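Local coordinates for protein insect group II chitinase (Ostrinia furnacalis, PDB 5Y2A) that probably cleaves the beta-1,4 linkages of chitin as the second catalytic domain of a family 18 insect chitinase, at residues Phe226-Asn229 and Tyr230-Lys234; Glu330-Ala334 and Met335-Gly339. All coordinates share one frame; numbering follows the deposited sequence.

Contact 1: Phe226-Asn229 and Tyr230-Lys234; sequences FTVN and YWINK. With NAG (2-acetamido-2-deoxy-beta-D-glucopyranose), chain C.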
loop_
_atom_site.group_PDB
_atom_site.type_symbol
_atom_site.label_atom_id
_atom_site.label_comp_id
_atom_site.label_asym_id
_atom_site.label_seq_id
_atom_site.Cartn_x
_atom_site.Cartn_y
_atom_site.Cartn_z
ATOM N N PHE A 226 15.101 21.174 -15.053
ATOM C CA PHE A 226 13.937 21.905 -15.540
ATOM C C PHE A 226 13.090 22.395 -14.377
ATOM O O PHE A 226 12.688 23.565 -14.339
ATOM C CB PHE A 226 13.083 21.052 -16.480
ATOM C CG PHE A 226 11.880 21.791 -17.010
ATOM C CD1 PHE A 226 10.713 21.894 -16.257
ATOM C CD2 PHE A 226 11.932 22.423 -18.244
ATOM C CE1 PHE A 226 9.622 22.601 -16.727
ATOM C CE2 PHE A 226 10.844 23.123 -18.724
ATOM C CZ PHE A 226 9.688 23.217 -17.963
ATOM N N THR A 227 12.799 21.506 -13.421
ATOM C CA THR A 227 11.947 21.868 -12.294
ATOM C C THR A 227 12.455 23.118 -11.590
ATOM O O THR A 227 11.681 24.033 -11.277
ATOM C CB THR A 227 11.868 20.705 -11.302
ATOM O OG1 THR A 227 11.350 19.538 -11.958
ATOM C CG2 THR A 227 10.980 21.076 -10.134
ATOM N N VAL A 228 13.762 23.167 -11.323
ATOM C CA VAL A 228 14.334 24.297 -10.600
ATOM C C VAL A 228 14.207 25.568 -11.425
ATOM O O VAL A 228 13.761 26.610 -10.930
ATOM C CB VAL A 228 15.797 24.010 -10.217
ATOM C CG1 VAL A 228 16.469 25.272 -9.684
ATOM C CG2 VAL A 228 15.871 22.893 -9.177
ATOM N N ASN A 229 14.598 25.502 -12.699
ATOM C CA ASN A 229 14.505 26.682 -13.548
ATOM C C ASN A 229 13.059 27.103 -13.769
ATOM O O ASN A 229 12.772 28.302 -13.875
ATOM C CB ASN A 229 15.217 26.423 -14.874
ATOM C CG ASN A 229 16.716 26.542 -14.745
ATOM O OD1 ASN A 229 17.249 27.645 -14.635
ATOM N ND2 ASN A 229 17.407 25.407 -14.740
ATOM N N TYR A 230 12.132 26.143 -13.805
ATOM C CA TYR A 230 10.725 26.496 -13.969
ATOM C C TYR A 230 10.210 27.283 -12.768
ATOM O O TYR A 230 9.511 28.288 -12.934
ATOM C CB TYR A 230 9.886 25.237 -14.185
ATOM C CG TYR A 230 8.502 25.517 -14.728
ATOM C CD1 TYR A 230 8.327 26.045 -16.006
ATOM C CD2 TYR A 230 7.367 25.264 -13.960
ATOM C CE1 TYR A 230 7.061 26.303 -16.507
ATOM C CE2 TYR A 230 6.096 25.520 -14.454
ATOM C CZ TYR A 230 5.952 26.038 -15.729
ATOM O OH TYR A 230 4.693 26.292 -16.225
ATOM N N TRP A 231 10.550 26.847 -11.552
ATOM C CA TRP A 231 10.167 27.607 -10.364
ATOM C C TRP A 231 10.768 29.007 -10.386
ATOM O O TRP A 231 10.089 29.989 -10.053
ATOM C CB TRP A 231 10.592 26.863 -9.097
ATOM C CG TRP A 231 9.580 25.866 -8.664
ATOM C CD1 TRP A 231 9.469 24.573 -9.082
ATOM C CD2 TRP A 231 8.502 26.089 -7.756
ATOM N NE1 TRP A 231 8.398 23.970 -8.470
ATOM C CE2 TRP A 231 7.781 24.884 -7.659
ATOM C CE3 TRP A 231 8.070 27.196 -7.017
ATOM C CZ2 TRP A 231 6.652 24.754 -6.857
ATOM C CZ3 TRP A 231 6.957 27.058 -6.208
ATOM C CH2 TRP A 231 6.261 25.845 -6.134
ATOM N N ILE A 232 12.039 29.118 -10.777
ATOM C CA ILE A 232 12.679 30.429 -10.869
ATOM C C ILE A 232 11.952 31.303 -11.885
ATOM O O ILE A 232 11.623 32.463 -11.614
ATOM C CB ILE A 232 14.168 30.277 -11.231
ATOM C CG1 ILE A 232 14.921 29.523 -10.132
ATOM C CG2 ILE A 232 14.799 31.648 -11.483
ATOM C CD1 ILE A 232 16.367 29.195 -10.490
ATOM N N ASN A 233 11.683 30.751 -13.069
ATOM C CA ASN A 233 11.000 31.505 -14.115
ATOM C C ASN A 233 9.566 31.843 -13.747
ATOM O O ASN A 233 9.015 32.804 -14.291
ATOM C CB ASN A 233 11.034 30.729 -15.424
ATOM C CG ASN A 233 12.433 30.575 -15.961
ATOM O OD1 ASN A 233 13.329 31.331 -15.590
ATOM N ND2 ASN A 233 12.632 29.600 -16.838
ATOM N N LYS A 234 8.942 31.066 -12.864
ATOM C CA LYS A 234 7.617 31.400 -12.362
ATOM C C LYS A 234 7.650 32.464 -11.274
ATOM O O LYS A 234 6.585 32.850 -10.782
ATOM C CB LYS A 234 6.908 30.149 -11.838
ATOM C CG LYS A 234 6.469 29.196 -12.930
ATOM C CD LYS A 234 5.108 29.589 -13.458
ATOM C CE LYS A 234 4.133 28.440 -13.373
ATOM N NZ LYS A 234 2.727 28.919 -13.462
HETATM C C1 NAG C . 19.350 23.346 -17.312
HETATM C C2 NAG C . 20.325 23.044 -18.442
HETATM C C3 NAG C . 20.707 24.333 -19.175
HETATM C C4 NAG C . 19.473 25.124 -19.596
HETATM C C5 NAG C . 18.515 25.284 -18.418
HETATM C C6 NAG C . 17.195 25.916 -18.804
HETATM C C7 NAG C . 21.957 21.213 -18.458
HETATM C C8 NAG C . 23.242 20.690 -17.890
HETATM N N2 NAG C . 21.522 22.375 -17.959
HETATM O O3 NAG C . 21.498 23.977 -20.303
HETATM O O4 NAG C . 19.835 26.454 -19.956
HETATM O O5 NAG C . 18.216 24.010 -17.831
HETATM O O6 NAG C . 16.415 25.049 -19.617
HETATM O O7 NAG C . 21.333 20.605 -19.318
HETATM O O HOH W 1 16.021 30.279 -15.023
#
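Phe226 and Tyr230 lie alongside each other one turn apart on helix 224-233, which packs on the outside of the family 18 TIM barrel against the neighbouring strands 189-192 and 241-254. With CG anti to the backbone N in both (chi1 -179° and -164°), the rings lie side by side and the CE1-CZ rim of Phe226 meets CB, CG and CD1 of Tyr230, CE1 to CB at 3.7 Å. The ring planes differ by only 19°, yet with centroids 5.3 Å apart little of one ring lies over the other. Lys234 carries its CG over one face of the Tyr230 ring, while the hydroxyl hydrogen-bonds to Asp175 and Lys171, so a tyrosine can pack its ring on the helix and still satisfy its polar end.

Toward the barrel the helix is mainly apolar. Val228 CG1 rests on Ile232 CD1 at 4.0 Å, and both branched chains reach strand 241-254. Trp231 is wedged toward Leu192 and Ile174; Thr227 O lies at the edge of its indole, in the ring plane, 3.2 Å from Trp231 CD1. Thr227 is the polar exception: its buried OG1 is satisfied, within hydrogen-bonding reach of Tyr197 OH and the carbonyl oxygens of Asn223 and Ala169.

Backbone hydrogen bonds from each residue to the one four back hold this spacing, Trp231 N to Thr227 O at 3.0 Å being one. On the outward side, Asn229 ND2 comes to 3.5 Å from O5 of the sugar and hydrogen-bonds to Asn225 O; a water donates to Asn229 OD1 and Asn233 OD1, each 2.9 Å away.

Contact 2: Glu330-Ala334 and Met335-Gly339; sequences EYVRA and MELGG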
loop_
_atom_site.group_PDB
_atom_site.type_symbol
_atom_site.label_atom_id
_atom_site.label_comp_id
_atom_site.label_asym_id
_atom_site.label_seq_id
_atom_site.Cartn_x
_atom_site.Cartn_y
_atom_site.Cartn_z
ATOM N N GLU A 330 26.152 20.300 -5.341
ATOM C CA GLU A 330 26.985 21.282 -6.024
ATOM C C GLU A 330 26.171 22.118 -6.999
ATOM O O GLU A 330 26.451 23.311 -7.177
ATOM C CB GLU A 330 28.150 20.579 -6.731
ATOM C CG GLU A 330 29.131 19.974 -5.745
ATOM C CD GLU A 330 30.374 19.383 -6.387
ATOM O OE1 GLU A 330 30.311 18.938 -7.553
ATOM O OE2 GLU A 330 31.413 19.348 -5.699
ATOM N N TYR A 331 25.148 21.518 -7.616
ATOM C CA TYR A 331 24.199 22.275 -8.428
ATOM C C TYR A 331 23.509 23.355 -7.604
ATOM O O TYR A 331 23.357 24.497 -8.055
ATOM C CB TYR A 331 23.172 21.317 -9.026
ATOM C CG TYR A 331 22.052 21.962 -9.810
ATOM C CD1 TYR A 331 22.194 22.231 -11.165
ATOM C CD2 TYR A 331 20.840 22.264 -9.209
ATOM C CE1 TYR A 331 21.162 22.794 -11.894
ATOM C CE2 TYR A 331 19.802 22.835 -9.930
ATOM C CZ TYR A 331 19.973 23.096 -11.276
ATOM O OH TYR A 331 18.951 23.658 -12.009
ATOM N N VAL A 332 23.049 22.992 -6.403
ATOM C CA VAL A 332 22.443 23.959 -5.490
ATOM C C VAL A 332 23.396 25.116 -5.217
ATOM O O VAL A 332 23.001 26.287 -5.227
ATOM C CB VAL A 332 22.026 23.256 -4.183
ATOM C CG1 VAL A 332 21.836 24.277 -3.058
ATOM C CG2 VAL A 332 20.747 22.444 -4.411
ATOM N N ARG A 333 24.668 24.806 -4.985
ATOM C CA ARG A 333 25.608 25.870 -4.678
ATOM C C ARG A 333 25.915 26.711 -5.914
ATOM O O ARG A 333 25.964 27.946 -5.829
ATOM C CB ARG A 333 26.879 25.281 -4.077
ATOM C CG ARG A 333 27.716 26.314 -3.393
ATOM C CD ARG A 333 28.686 25.683 -2.441
ATOM N NE ARG A 333 29.584 26.691 -1.901
ATOM C CZ ARG A 333 30.401 26.486 -0.875
ATOM N NH1 ARG A 333 30.431 25.303 -0.278
ATOM N NH2 ARG A 333 31.184 27.466 -0.447
ATOM N N ALA A 334 26.087 26.071 -7.072
ATOM C CA ALA A 334 26.378 26.816 -8.293
ATOM C C ALA A 334 25.221 27.726 -8.683
ATOM O O ALA A 334 25.441 28.866 -9.110
ATOM C CB ALA A 334 26.712 25.852 -9.432
ATOM N N MET A 335 23.987 27.227 -8.574
ATOM C CA MET A 335 22.775 27.995 -8.842
ATOM C C MET A 335 22.433 28.979 -7.733
ATOM O O MET A 335 21.470 29.742 -7.888
ATOM C CB MET A 335 21.596 27.038 -9.059
ATOM C CG MET A 335 21.648 26.239 -10.348
ATOM S SD MET A 335 21.152 27.205 -11.785
ATOM C CE MET A 335 19.396 27.316 -11.489
ATOM N N GLU A 336 23.170 28.963 -6.620
ATOM C CA GLU A 336 22.930 29.863 -5.491
ATOM C C GLU A 336 21.505 29.721 -4.949
ATOM O O GLU A 336 20.800 30.703 -4.707
ATOM C CB GLU A 336 23.239 31.313 -5.881
ATOM C CG GLU A 336 24.662 31.491 -6.407
ATOM C CD GLU A 336 24.947 32.900 -6.893
ATOM O OE1 GLU A 336 25.961 33.483 -6.457
ATOM O OE2 GLU A 336 24.165 33.419 -7.719
ATOM N N LEU A 337 21.095 28.475 -4.728
ATOM C CA LEU A 337 19.761 28.184 -4.230
ATOM C C LEU A 337 19.779 28.207 -2.702
ATOM O O LEU A 337 20.788 28.544 -2.081
ATOM C CB LEU A 337 19.275 26.844 -4.780
ATOM C CG LEU A 337 19.312 26.738 -6.308
ATOM C CD1 LEU A 337 18.824 25.369 -6.772
ATOM C CD2 LEU A 337 18.491 27.854 -6.946
ATOM N N GLY A 338 18.656 27.836 -2.080
ATOM C CA GLY A 338 18.562 27.891 -0.628
ATOM C C GLY A 338 19.177 26.712 0.094
ATOM O O GLY A 338 19.576 26.835 1.258
ATOM N N GLY A 339 19.246 25.557 -0.554
ATOM C CA GLY A 339 19.850 24.401 0.081
ATOM C C GLY A 339 19.334 23.113 -0.537
ATOM O O GLY A 339 18.760 23.117 -1.627
#
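This is a local contact at the C-terminal end of helix 322-334, where Met335 and Leu337 fold back on Tyr331 and Val332 as the chain turns into strand 339-343 of the barrel. Met335 reaches back one turn to Tyr331, and its CG sits over one face of the phenol ring, 3.8 Å from the centroid and 14° off the normal, a CH-pi contact. Bends at chi2 and chi3 fold the thioether along the ring, so that SD makes an oblique Met-aromatic contact and CE ends 3.7 Å from Tyr331 OH. A flexible, polarisable methionine suits this place, since it can follow the ring.

Leu337 approaches the same ring from another direction, its CD1 lying 4.2 Å from Tyr331 CE2. The hydroxyl of Tyr331 hydrogen-bonds to Asn225 OD1, which ties the helix end to the start of helix 224-233. With Tyr331 replaced by an alanine, Met335 is likely to lose the face it packs on and be freer to turn, and Asn225 OD1 to lose its phenol partner.

The backbone closes as a Schellman motif. Glu336 takes positive phi (58°), and its side chain turns outward where a charge is easily solvated. Leu337 N then reaches Val332 O at 2.9 Å in an almost straight bond lying in the carbonyl plane, whereas Glu336 N meets Arg333 O at 3.1 Å from above that plane. Past the turn, Val332 packs its CG1 3.7 Å from Gly339 CA; at the backbone angles of Gly339, a beta carbon would collide with the preceding carbonyl oxygen, so glycine fits there. Such a capped helix leading through a short loop into the next parallel strand is the helix-to-strand junction of the TIM barrel.

The two contacts belong to different outer elements of one barrel and meet directly. Contact 1 is a run of regular helix, and contact 2 is a helix end with its turn; both are partly buried, each with an apolar inner side and a more exposed outer one. They share a hydrophobic seam: Val228 CG1 touches Leu337 CD1, and Ile232 CD1 touches Met335 CE, both at 3.7 Å, while Val228 and Leu337 both lean on Val243 of strand 241-254. Both come near the sugar, Asn229 directly and Tyr331 through Asn225; contact 1 adds a bridging water, contact 2 a methionine over an aromatic face and backbone capping.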